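Local atomic coordinates of spherulin-4 (Aspergillus clavatus, PDB entry 5C5G), a protein that probably acts as a glycoside hydrolase in making galactosaminogalactan, as its Aspergillus fumigatus relative does, and binds N-acetyl-D-galactosamine. Residues V12-Y17 against V40-G45; R60-L65 against A106-R111; P25-I30 against A66-V71; R111-D116 against S141-D146. All coordinates share one frame; numbering follows the deposited sequence.

Contact 1. Residues V12-Y17 against V40-G45; sequences VPLYVY and VVINPG. With EDO (1,2-ethanediol), chain C; EDO (1,2-ethanediol), chain B.
Val12 O is held from strand 38-42 by two groups: Val41 N donates a hydrogen bond of 2.8 Å to it, and Val40 CA makes a longer CA-H...O contact. The second interstrand bond, Leu14 N to Val41 O at 3.0 Å, is more bent, at 142°. Beyond it the backbones drift apart as Leu14 forms the centre of an inverse gamma turn, and a water takes over the link, donating to Leu14 O and accepting from Asn43 N. Side chains sort onto two faces. Val12, Leu14 and Val40 lie together on the helix side, with Leu14 CD2 3.8 Å from Val40 CG1. On the barrel interior, the Tyr15 ring is sandwiched. The carbonyl carbon of Pro13 sits above one face toward the rim, while Asn43 ND2 stands 3.8 Å above the centre of the other; the amide is turned 83° from the ring, so its nitrogen rather than its flat side meets the ring. CG of Asn43 is anti to the backbone N (chi1 -178°), which carries the amide toward the ring; OD1 is hydrogen-bonded to Gly47 N. Val41 CG1 lies at the ring edge, in plane, 3.9 Å from Tyr15 CE1, and Tyr15 OH shares a 2.7 Å hydrogen bond with O2 of an ethanediol, probably from the crystallisation liquor. Tyr15 binds N-acetyl-D-galactosamine, as does Tyr76, which touches Asn43. The pair is the first two parallel strands of a (beta/alpha)8 barrel, joined through helix 24-32; strand 71-78 continues the sheet beyond Val40 and Ile42, and helix 86-103 packs on Ile42 and Pro44.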
# COMPACT_ATOMS: atom_id res chain seq x y z
N VAL A 12 -0.07 2.69 -3.71
CA VAL A 12 -1.30 3.39 -4.03
C VAL A 12 -2.42 2.94 -3.10
O VAL A 12 -2.96 1.84 -3.28
CB VAL A 12 -1.74 3.15 -5.48
CG1 VAL A 12 -2.87 4.12 -5.85
CG2 VAL A 12 -0.56 3.33 -6.45
N PRO A 13 -2.75 3.75 -2.09
CA PRO A 13 -3.93 3.44 -1.28
C PRO A 13 -5.14 3.91 -2.07
O PRO A 13 -5.52 5.08 -2.01
CB PRO A 13 -3.71 4.23 -0.00
CG PRO A 13 -2.74 5.30 -0.36
CD PRO A 13 -2.04 4.95 -1.62
N LEU A 14 -5.71 3.02 -2.86
CA LEU A 14 -6.69 3.39 -3.86
C LEU A 14 -8.08 3.33 -3.27
O LEU A 14 -8.88 2.44 -3.57
CB LEU A 14 -6.56 2.48 -5.09
CG LEU A 14 -7.43 2.86 -6.29
CD1 LEU A 14 -7.01 4.21 -6.83
CD2 LEU A 14 -7.33 1.81 -7.37
N TYR A 15 -8.36 4.28 -2.39
CA TYR A 15 -9.65 4.30 -1.69
C TYR A 15 -10.58 5.28 -2.41
O TYR A 15 -11.34 6.02 -1.80
CB TYR A 15 -9.49 4.66 -0.20
CG TYR A 15 -8.46 3.84 0.54
CD1 TYR A 15 -7.99 2.63 0.04
CD2 TYR A 15 -7.93 4.30 1.73
CE1 TYR A 15 -7.05 1.90 0.73
CE2 TYR A 15 -6.96 3.57 2.42
CZ TYR A 15 -6.52 2.37 1.89
OH TYR A 15 -5.55 1.65 2.56
N VAL A 16 -10.42 5.32 -3.72
CA VAL A 16 -11.28 6.04 -4.64
C VAL A 16 -12.39 5.09 -5.05
O VAL A 16 -12.12 3.99 -5.48
CB VAL A 16 -10.46 6.37 -5.92
CG1 VAL A 16 -11.30 7.10 -6.93
CG2 VAL A 16 -9.21 7.18 -5.57
N TYR A 17 -13.64 5.52 -4.94
CA TYR A 17 -14.72 4.65 -5.36
C TYR A 17 -14.68 4.46 -6.89
O TYR A 17 -14.56 5.44 -7.62
CB TYR A 17 -16.08 5.21 -4.92
CG TYR A 17 -17.19 4.27 -5.30
CD1 TYR A 17 -17.44 3.14 -4.54
CD2 TYR A 17 -17.94 4.46 -6.45
CE1 TYR A 17 -18.41 2.24 -4.89
CE2 TYR A 17 -18.93 3.57 -6.81
CZ TYR A 17 -19.15 2.46 -6.03
OH TYR A 17 -20.12 1.56 -6.37
N VAL A 40 -1.08 -1.73 -5.16
CA VAL A 40 -2.35 -1.01 -5.16
C VAL A 40 -3.28 -1.66 -4.15
O VAL A 40 -3.66 -2.82 -4.30
CB VAL A 40 -2.96 -1.03 -6.56
CG1 VAL A 40 -4.31 -0.33 -6.57
CG2 VAL A 40 -2.01 -0.41 -7.58
N VAL A 41 -3.65 -0.91 -3.12
CA VAL A 41 -4.56 -1.44 -2.11
C VAL A 41 -5.98 -1.07 -2.49
O VAL A 41 -6.29 0.11 -2.68
CB VAL A 41 -4.27 -0.85 -0.73
CG1 VAL A 41 -5.18 -1.46 0.30
CG2 VAL A 41 -2.80 -1.06 -0.36
N ILE A 42 -6.83 -2.06 -2.59
CA ILE A 42 -8.25 -1.78 -2.82
C ILE A 42 -9.03 -2.13 -1.55
O ILE A 42 -8.63 -2.98 -0.73
CB ILE A 42 -8.78 -2.45 -4.08
CG1 ILE A 42 -8.52 -3.93 -4.01
CG2 ILE A 42 -8.10 -1.86 -5.36
CD1 ILE A 42 -9.59 -4.73 -3.34
N ASN A 43 -10.14 -1.45 -1.39
CA ASN A 43 -10.80 -1.36 -0.11
C ASN A 43 -12.28 -1.05 -0.30
O ASN A 43 -12.70 0.09 -0.18
CB ASN A 43 -10.10 -0.26 0.70
CG ASN A 43 -10.64 -0.11 2.07
OD1 ASN A 43 -11.42 -0.93 2.55
ND2 ASN A 43 -10.24 0.97 2.74
N PRO A 44 -13.07 -2.08 -0.60
CA PRO A 44 -14.49 -1.81 -0.85
C PRO A 44 -15.24 -1.17 0.33
O PRO A 44 -16.08 -0.31 0.09
CB PRO A 44 -15.03 -3.19 -1.18
CG PRO A 44 -13.85 -3.90 -1.80
CD PRO A 44 -12.68 -3.44 -0.99
N GLY A 45 -14.94 -1.56 1.56
CA GLY A 45 -15.65 -1.03 2.71
C GLY A 45 -14.93 -1.37 4.01
O GLY A 45 -15.44 -2.13 4.82
C1 EDO C . -4.63 6.91 -4.33
O1 EDO C . -5.90 7.42 -3.93
C2 EDO C . -4.27 7.59 -5.64
O2 EDO C . -3.97 8.96 -5.40
C1 EDO B . -2.10 4.09 3.53
O1 EDO B . -1.13 3.70 4.51
C2 EDO B . -3.51 4.26 4.09
O2 EDO B . -4.12 3.00 4.45
O HOH W 1 -10.79 0.52 -3.32

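Contact 2. Residues R60-L65 against A106-R111; sequences REIPKL and ANLAVR
The pyrrolidine ring of Pro63 lies against the flat peptide group that follows Asn107: its CG is 3.9 Å from Asn107 O. On the far side of the same helix, the guanidinium of Arg60 has Glu61 OE2 at its edge, in plane, and grips that one oxygen side-on with both NE and NH2. The contact belongs to the outer layer of the (beta/alpha)8 barrel, where helix 56-66 meets the loop leading from helix 86-103 into strand 112-116. It is made by van der Waals packing and one CA-H...O contact, Pro63 CA to Asn107 O at 3.3 Å. Proline has no N-H, and the helix kinks here, where Pro63 N lacks a bond to the preceding turn. Leu108, at the centre of an inverse gamma turn, extends CG anti to its backbone N (chi1 -176°), and its CD1 methyl settles in the angle between two helix residues: 3.8 Å from Ile62 CB and 4.0 Å from Pro63 CD. Leu108 and Pro63 lie side by side, whereas Ile62 is turned obliquely to the leucine. Ile62 also touches Trp99 of helix 86-103 and Leu73 of strand 71-78, so it links the loop to the barrel wall. Glu61 and its partners turn away from the loop. Glu61 is a buried residue, and three nitrogens of the network hold its carboxylate: OE2 takes Arg60 NE at 2.8 Å, from above the carboxylate plane, and NH2 on its anti lone pair, while OE1 receives Lys64 NZ at 2.8 Å on the syn side, 21° out of the plane.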
# COMPACT_ATOMS: atom_id res chain seq x y z
N ARG A 60 -16.20 -4.69 -12.12
CA ARG A 60 -15.79 -4.24 -13.44
C ARG A 60 -14.34 -3.72 -13.44
O ARG A 60 -13.55 -4.05 -14.33
CB ARG A 60 -16.71 -3.12 -13.95
CG ARG A 60 -16.39 -2.63 -15.37
CD ARG A 60 -17.25 -1.42 -15.76
NE ARG A 60 -16.94 -0.28 -14.92
CZ ARG A 60 -17.72 0.21 -13.95
NH1 ARG A 60 -18.91 -0.31 -13.70
NH2 ARG A 60 -17.29 1.24 -13.23
N GLU A 61 -14.01 -2.90 -12.46
CA GLU A 61 -12.75 -2.15 -12.50
C GLU A 61 -11.53 -2.92 -11.99
O GLU A 61 -10.42 -2.74 -12.48
CB GLU A 61 -12.89 -0.83 -11.74
CG GLU A 61 -13.97 0.10 -12.30
CD GLU A 61 -13.66 0.66 -13.67
OE1 GLU A 61 -12.49 0.61 -14.11
OE2 GLU A 61 -14.61 1.15 -14.32
N ILE A 62 -11.72 -3.78 -11.00
CA ILE A 62 -10.59 -4.53 -10.46
C ILE A 62 -9.89 -5.37 -11.52
O ILE A 62 -8.67 -5.32 -11.61
CB ILE A 62 -11.01 -5.37 -9.24
CG1 ILE A 62 -11.21 -4.44 -8.04
CG2 ILE A 62 -9.97 -6.46 -8.93
CD1 ILE A 62 -11.96 -5.09 -6.90
N PRO A 63 -10.62 -6.15 -12.33
CA PRO A 63 -9.93 -6.95 -13.35
C PRO A 63 -9.13 -6.13 -14.35
O PRO A 63 -8.13 -6.63 -14.88
CB PRO A 63 -11.09 -7.69 -14.04
CG PRO A 63 -12.12 -7.79 -13.00
CD PRO A 63 -12.06 -6.48 -12.27
N LYS A 64 -9.55 -4.90 -14.62
CA LYS A 64 -8.79 -4.04 -15.52
C LYS A 64 -7.41 -3.74 -14.96
O LYS A 64 -6.42 -3.75 -15.69
CB LYS A 64 -9.55 -2.74 -15.80
CG LYS A 64 -10.83 -2.97 -16.59
CD LYS A 64 -11.78 -1.78 -16.53
CE LYS A 64 -11.14 -0.50 -17.02
NZ LYS A 64 -12.07 0.65 -16.87
N LEU A 65 -7.34 -3.46 -13.67
CA LEU A 65 -6.03 -3.20 -13.05
C LEU A 65 -5.23 -4.48 -12.93
O LEU A 65 -4.02 -4.48 -13.15
CB LEU A 65 -6.17 -2.57 -11.66
CG LEU A 65 -6.81 -1.19 -11.57
CD1 LEU A 65 -6.74 -0.70 -10.14
CD2 LEU A 65 -6.16 -0.18 -12.51
N ALA A 106 -10.94 -15.05 -13.26
CA ALA A 106 -9.60 -15.20 -12.72
C ALA A 106 -8.92 -13.87 -12.41
O ALA A 106 -8.02 -13.82 -11.58
CB ALA A 106 -8.74 -16.02 -13.68
N ASN A 107 -9.36 -12.80 -13.07
CA ASN A 107 -8.78 -11.47 -12.86
C ASN A 107 -9.49 -10.64 -11.79
O ASN A 107 -9.04 -9.54 -11.46
CB ASN A 107 -8.72 -10.68 -14.17
CG ASN A 107 -7.40 -10.87 -14.91
OD1 ASN A 107 -6.56 -11.67 -14.51
ND2 ASN A 107 -7.22 -10.11 -15.99
N LEU A 108 -10.58 -11.17 -11.25
CA LEU A 108 -11.19 -10.54 -10.08
C LEU A 108 -10.50 -11.16 -8.88
O LEU A 108 -10.99 -12.14 -8.31
CB LEU A 108 -12.70 -10.74 -10.03
CG LEU A 108 -13.31 -10.00 -8.84
CD1 LEU A 108 -13.22 -8.49 -9.01
CD2 LEU A 108 -14.74 -10.39 -8.56
N ALA A 109 -9.36 -10.60 -8.51
CA ALA A 109 -8.49 -11.22 -7.54
C ALA A 109 -7.49 -10.22 -7.03
O ALA A 109 -7.16 -9.24 -7.72
CB ALA A 109 -7.75 -12.39 -8.17
N VAL A 110 -6.94 -10.51 -5.86
CA VAL A 110 -5.80 -9.78 -5.32
C VAL A 110 -4.64 -10.75 -5.12
O VAL A 110 -4.83 -11.97 -5.14
CB VAL A 110 -6.17 -9.03 -4.02
CG1 VAL A 110 -7.27 -7.99 -4.30
CG2 VAL A 110 -6.61 -9.98 -2.94
N ARG A 111 -3.46 -10.18 -4.93
CA ARG A 111 -2.22 -10.94 -4.81
C ARG A 111 -1.61 -10.84 -3.42
O ARG A 111 -0.43 -11.16 -3.23
CB ARG A 111 -1.23 -10.47 -5.88
CG ARG A 111 -1.72 -10.76 -7.29
CD ARG A 111 -0.95 -10.03 -8.37
NE ARG A 111 0.28 -10.72 -8.71
CZ ARG A 111 0.68 -11.03 -9.95
NH1 ARG A 111 1.82 -11.66 -10.11
NH2 ARG A 111 -0.04 -10.70 -11.02

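Contact 3. Residues P25-I30 against A66-V71; sequences PLEDVI and ASYENV
Glu27 sets CG anti to its backbone N (chi1 -166°) and CD anti again (chi2 179°), an extended chain that carries the carboxylate across to the hydroxyl of Tyr68. Tyr68 OH donates to the anti lone pair of Glu27 OE2 at 2.7 Å, with OE2 near the ring plane and the carboxylate turned 74° from it. One turn on in helix 24-32, Ile30 points CG2 over the face of the same ring, a CH-pi contact 3.9 Å from the centroid, offset toward CG. The other branch, CD1, presses tightly on Val71 CG2 at 3.5 Å. Asn70, within the type I turn from Tyr68 to Val71, adds a weak bond from ND2 to Ile30 O at 3.4 Å; its stronger partner is Val36 O. Together these join the first barrel helix to the loop between helix 56-66 and strand 71-78, away from the sugar site. Leu65 and Phe38 also pack on Ile30. Tyr68 OH as donor is consistent with an ionised Glu27, so the same ring is polar at its hydroxyl edge and apolar on the face that Ile30 CG2 covers.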
# COMPACT_ATOMS: atom_id res chain seq x y z
N PRO A 25 -6.87 7.91 -13.82
CA PRO A 25 -5.54 8.50 -13.62
C PRO A 25 -4.50 7.48 -13.16
O PRO A 25 -3.31 7.67 -13.42
CB PRO A 25 -5.78 9.55 -12.54
CG PRO A 25 -7.21 9.92 -12.69
CD PRO A 25 -7.89 8.61 -13.04
N LEU A 26 -4.94 6.42 -12.51
CA LEU A 26 -4.03 5.35 -12.13
C LEU A 26 -3.73 4.48 -13.34
O LEU A 26 -2.56 4.16 -13.62
CB LEU A 26 -4.61 4.52 -10.98
CG LEU A 26 -3.81 3.26 -10.63
CD1 LEU A 26 -2.39 3.57 -10.22
CD2 LEU A 26 -4.51 2.49 -9.54
N GLU A 27 -4.75 4.09 -14.08
CA GLU A 27 -4.49 3.24 -15.22
C GLU A 27 -3.58 3.94 -16.20
O GLU A 27 -2.72 3.31 -16.82
CB GLU A 27 -5.78 2.80 -15.90
CG GLU A 27 -5.53 1.66 -16.88
CD GLU A 27 -6.77 1.18 -17.56
OE1 GLU A 27 -7.88 1.62 -17.20
OE2 GLU A 27 -6.62 0.35 -18.48
N ASP A 28 -3.75 5.25 -16.34
CA ASP A 28 -2.94 6.01 -17.28
C ASP A 28 -1.45 5.94 -16.93
O ASP A 28 -0.62 5.73 -17.82
CB ASP A 28 -3.40 7.45 -17.36
CG ASP A 28 -4.73 7.61 -18.12
OD1 ASP A 28 -5.16 6.66 -18.80
OD2 ASP A 28 -5.32 8.70 -18.04
N VAL A 29 -1.09 6.08 -15.66
CA VAL A 29 0.32 6.02 -15.30
C VAL A 29 0.85 4.59 -15.30
O VAL A 29 2.02 4.37 -15.62
CB VAL A 29 0.64 6.73 -13.96
CG1 VAL A 29 0.26 8.20 -14.03
CG2 VAL A 29 -0.06 6.05 -12.78
N ILE A 30 0.01 3.61 -14.99
CA ILE A 30 0.42 2.22 -15.06
C ILE A 30 0.81 1.88 -16.51
O ILE A 30 1.82 1.22 -16.75
CB ILE A 30 -0.69 1.26 -14.59
CG1 ILE A 30 -0.88 1.40 -13.08
CG2 ILE A 30 -0.37 -0.19 -14.97
CD1 ILE A 30 -2.19 0.78 -12.59
N ALA A 66 -5.90 -5.57 -12.56
CA ALA A 66 -5.24 -6.85 -12.37
C ALA A 66 -4.60 -7.35 -13.66
O ALA A 66 -3.66 -8.14 -13.62
CB ALA A 66 -6.22 -7.88 -11.84
N SER A 67 -5.09 -6.90 -14.80
CA SER A 67 -4.57 -7.32 -16.10
C SER A 67 -3.16 -6.81 -16.39
O SER A 67 -2.49 -7.32 -17.29
CB SER A 67 -5.51 -6.88 -17.21
OG SER A 67 -5.39 -5.50 -17.48
N TYR A 68 -2.70 -5.80 -15.66
CA TYR A 68 -1.37 -5.24 -15.88
C TYR A 68 -0.34 -5.98 -15.05
O TYR A 68 -0.49 -6.11 -13.84
CB TYR A 68 -1.35 -3.76 -15.50
CG TYR A 68 -2.10 -2.88 -16.45
CD1 TYR A 68 -1.48 -2.36 -17.57
CD2 TYR A 68 -3.43 -2.56 -16.24
CE1 TYR A 68 -2.16 -1.55 -18.46
CE2 TYR A 68 -4.12 -1.76 -17.12
CZ TYR A 68 -3.48 -1.25 -18.23
OH TYR A 68 -4.16 -0.44 -19.12
N GLU A 69 0.73 -6.42 -15.70
CA GLU A 69 1.72 -7.25 -15.04
C GLU A 69 2.53 -6.49 -13.99
O GLU A 69 3.09 -7.11 -13.09
CB GLU A 69 2.68 -7.84 -16.08
N ASN A 70 2.57 -5.17 -14.11
CA ASN A 70 3.31 -4.34 -13.14
C ASN A 70 2.46 -3.83 -12.00
O ASN A 70 2.89 -2.96 -11.25
CB ASN A 70 4.02 -3.16 -13.84
CG ASN A 70 3.07 -2.25 -14.60
OD1 ASN A 70 2.08 -2.69 -15.16
ND2 ASN A 70 3.41 -0.97 -14.66
N VAL A 71 1.27 -4.40 -11.84
CA VAL A 71 0.39 -4.08 -10.73
C VAL A 71 0.31 -5.27 -9.79
O VAL A 71 0.15 -6.41 -10.23
CB VAL A 71 -1.03 -3.78 -11.24
CG1 VAL A 71 -2.07 -3.74 -10.11
CG2 VAL A 71 -1.03 -2.47 -12.02

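Contact 4. Residues R111-D116 against S141-D146; sequences RGIFFD and SGLGPD
Arg111 and Asp146 form a salt bridge in which OD1 takes both NE, at 2.7 Å, and, more weakly, NH1, at 3.0 Å. OD1 lies close to the guanidinium plane, but NE approaches it from 36° above the carboxylate plane; the two groups are inclined by 50°. Pro145, which follows a cis peptide bond, puts CD over one face of the guanidinium, and its CG comes within 3.6 Å of Arg111 NH1. The bend of the arginine at chi3 (82°) turns NE out of the line of the chain, to where it meets OD1. At the backbone, Leu143 O meets Arg111 CA in a CA-H...O contact, yet lies 3.2 Å from Arg111 O, two acceptors with no bond between them. Gly112 N is buried here and has no partner in the model. This is the entrance to the fourth strand of the (beta/alpha)8 barrel, and 141-146 leads from helix 124-139 to strand 148-152, the next strand beside it. Leu143 CD1 packs on Ile113 CG1 at 4.2 Å, and Leu143 further touches Val137 of helix 124-139 and Ala97 of helix 86-103. In the second shell, Arg72 NE bridges to Asp146 OD2; it also lies near Arg111 NH1, so the carboxylate probably offsets two like charges. At the other end of the strand, Asp116, which binds N-acetyl-D-galactosamine, is hydrogen-bonded through OD2 to Tyr76 OH.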
# COMPACT_ATOMS: atom_id res chain seq x y z
N ARG A 111 -3.46 -10.18 -4.93
CA ARG A 111 -2.22 -10.94 -4.81
C ARG A 111 -1.61 -10.84 -3.42
O ARG A 111 -0.43 -11.16 -3.23
CB ARG A 111 -1.23 -10.47 -5.88
CG ARG A 111 -1.72 -10.76 -7.29
CD ARG A 111 -0.95 -10.03 -8.37
NE ARG A 111 0.28 -10.72 -8.71
CZ ARG A 111 0.68 -11.03 -9.95
NH1 ARG A 111 1.82 -11.66 -10.11
NH2 ARG A 111 -0.04 -10.70 -11.02
N GLY A 112 -2.43 -10.45 -2.45
CA GLY A 112 -1.98 -10.32 -1.09
C GLY A 112 -2.93 -9.46 -0.31
O GLY A 112 -4.01 -9.10 -0.79
N ILE A 113 -2.52 -9.14 0.91
CA ILE A 113 -3.35 -8.45 1.88
C ILE A 113 -2.56 -7.31 2.51
O ILE A 113 -1.38 -7.44 2.85
CB ILE A 113 -3.82 -9.41 2.99
CG1 ILE A 113 -4.68 -10.55 2.40
CG2 ILE A 113 -4.58 -8.68 4.08
CD1 ILE A 113 -6.00 -10.14 1.77
N PHE A 114 -3.27 -6.19 2.66
CA PHE A 114 -2.81 -5.00 3.37
C PHE A 114 -3.53 -4.95 4.70
O PHE A 114 -4.75 -4.75 4.73
CB PHE A 114 -3.15 -3.77 2.53
CG PHE A 114 -2.86 -2.45 3.19
CD1 PHE A 114 -1.61 -1.89 3.13
CD2 PHE A 114 -3.87 -1.75 3.84
CE1 PHE A 114 -1.36 -0.64 3.71
CE2 PHE A 114 -3.62 -0.51 4.41
CZ PHE A 114 -2.38 0.04 4.34
N PHE A 115 -2.81 -5.17 5.80
CA PHE A 115 -3.37 -5.17 7.15
C PHE A 115 -3.24 -3.79 7.74
O PHE A 115 -2.13 -3.33 8.05
CB PHE A 115 -2.66 -6.18 8.03
CG PHE A 115 -2.91 -7.61 7.65
CD1 PHE A 115 -4.16 -8.19 7.91
CD2 PHE A 115 -1.93 -8.39 7.07
CE1 PHE A 115 -4.42 -9.51 7.59
CE2 PHE A 115 -2.18 -9.72 6.74
CZ PHE A 115 -3.43 -10.29 7.00
N ASP A 116 -4.36 -3.10 7.92
CA ASP A 116 -4.35 -1.77 8.49
C ASP A 116 -4.35 -1.82 10.01
O ASP A 116 -4.83 -2.78 10.63
CB ASP A 116 -5.53 -0.96 7.98
CG ASP A 116 -5.31 0.54 8.05
OD1 ASP A 116 -4.15 0.99 8.21
OD2 ASP A 116 -6.29 1.28 7.95
N SER A 141 -5.41 -20.31 -0.97
CA SER A 141 -5.52 -20.29 -2.41
C SER A 141 -6.34 -19.07 -2.83
O SER A 141 -7.36 -18.76 -2.21
CB SER A 141 -6.20 -21.56 -2.92
OG SER A 141 -6.15 -21.60 -4.33
N GLY A 142 -5.90 -18.42 -3.90
CA GLY A 142 -6.58 -17.24 -4.41
C GLY A 142 -5.81 -15.95 -4.20
O GLY A 142 -6.16 -14.92 -4.77
N LEU A 143 -4.76 -15.99 -3.38
CA LEU A 143 -3.93 -14.82 -3.12
C LEU A 143 -2.57 -14.92 -3.79
O LEU A 143 -1.68 -14.12 -3.52
CB LEU A 143 -3.78 -14.61 -1.61
CG LEU A 143 -5.09 -14.41 -0.87
CD1 LEU A 143 -4.85 -14.37 0.62
CD2 LEU A 143 -5.79 -13.14 -1.31
N GLY A 144 -2.40 -15.91 -4.66
CA GLY A 144 -1.15 -16.11 -5.37
C GLY A 144 -1.06 -15.33 -6.66
O GLY A 144 -2.02 -14.70 -7.11
N PRO A 145 0.11 -15.38 -7.29
CA PRO A 145 1.26 -16.17 -6.83
C PRO A 145 2.03 -15.55 -5.67
O PRO A 145 2.83 -16.22 -5.01
CB PRO A 145 2.16 -16.23 -8.06
CG PRO A 145 1.83 -14.99 -8.81
CD PRO A 145 0.37 -14.77 -8.61
N ASP A 146 1.83 -14.26 -5.44
CA ASP A 146 2.71 -13.53 -4.54
C ASP A 146 2.42 -13.73 -3.05
O ASP A 146 3.33 -13.76 -2.24
CB ASP A 146 2.66 -12.04 -4.85
CG ASP A 146 2.90 -11.76 -6.32
OD1 ASP A 146 1.98 -11.99 -7.12
OD2 ASP A 146 4.01 -11.32 -6.66

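In the fold
From the N terminus, contact 1 closes the first beta-alpha-beta unit, pairing the ends of strands 9-13 and 38-42. Contact 3 starts from helix 24-32 inside that loop and reaches the turn before strand 71-78, so it crosses contact 1; the two meet where Leu26 packs on Leu14. Contact 2 opens on helix 56-66 before contact 3 has closed, and crosses it in turn, tying the second helix to the loop that enters strand 112-116. Contact 4 follows contact 2 in series and shares Arg111 with it, closing the unit around helix 124-139. None nests within another. Contacts 1 and 4 touch inside the barrel, through Tyr15 and Val41 on Phe114.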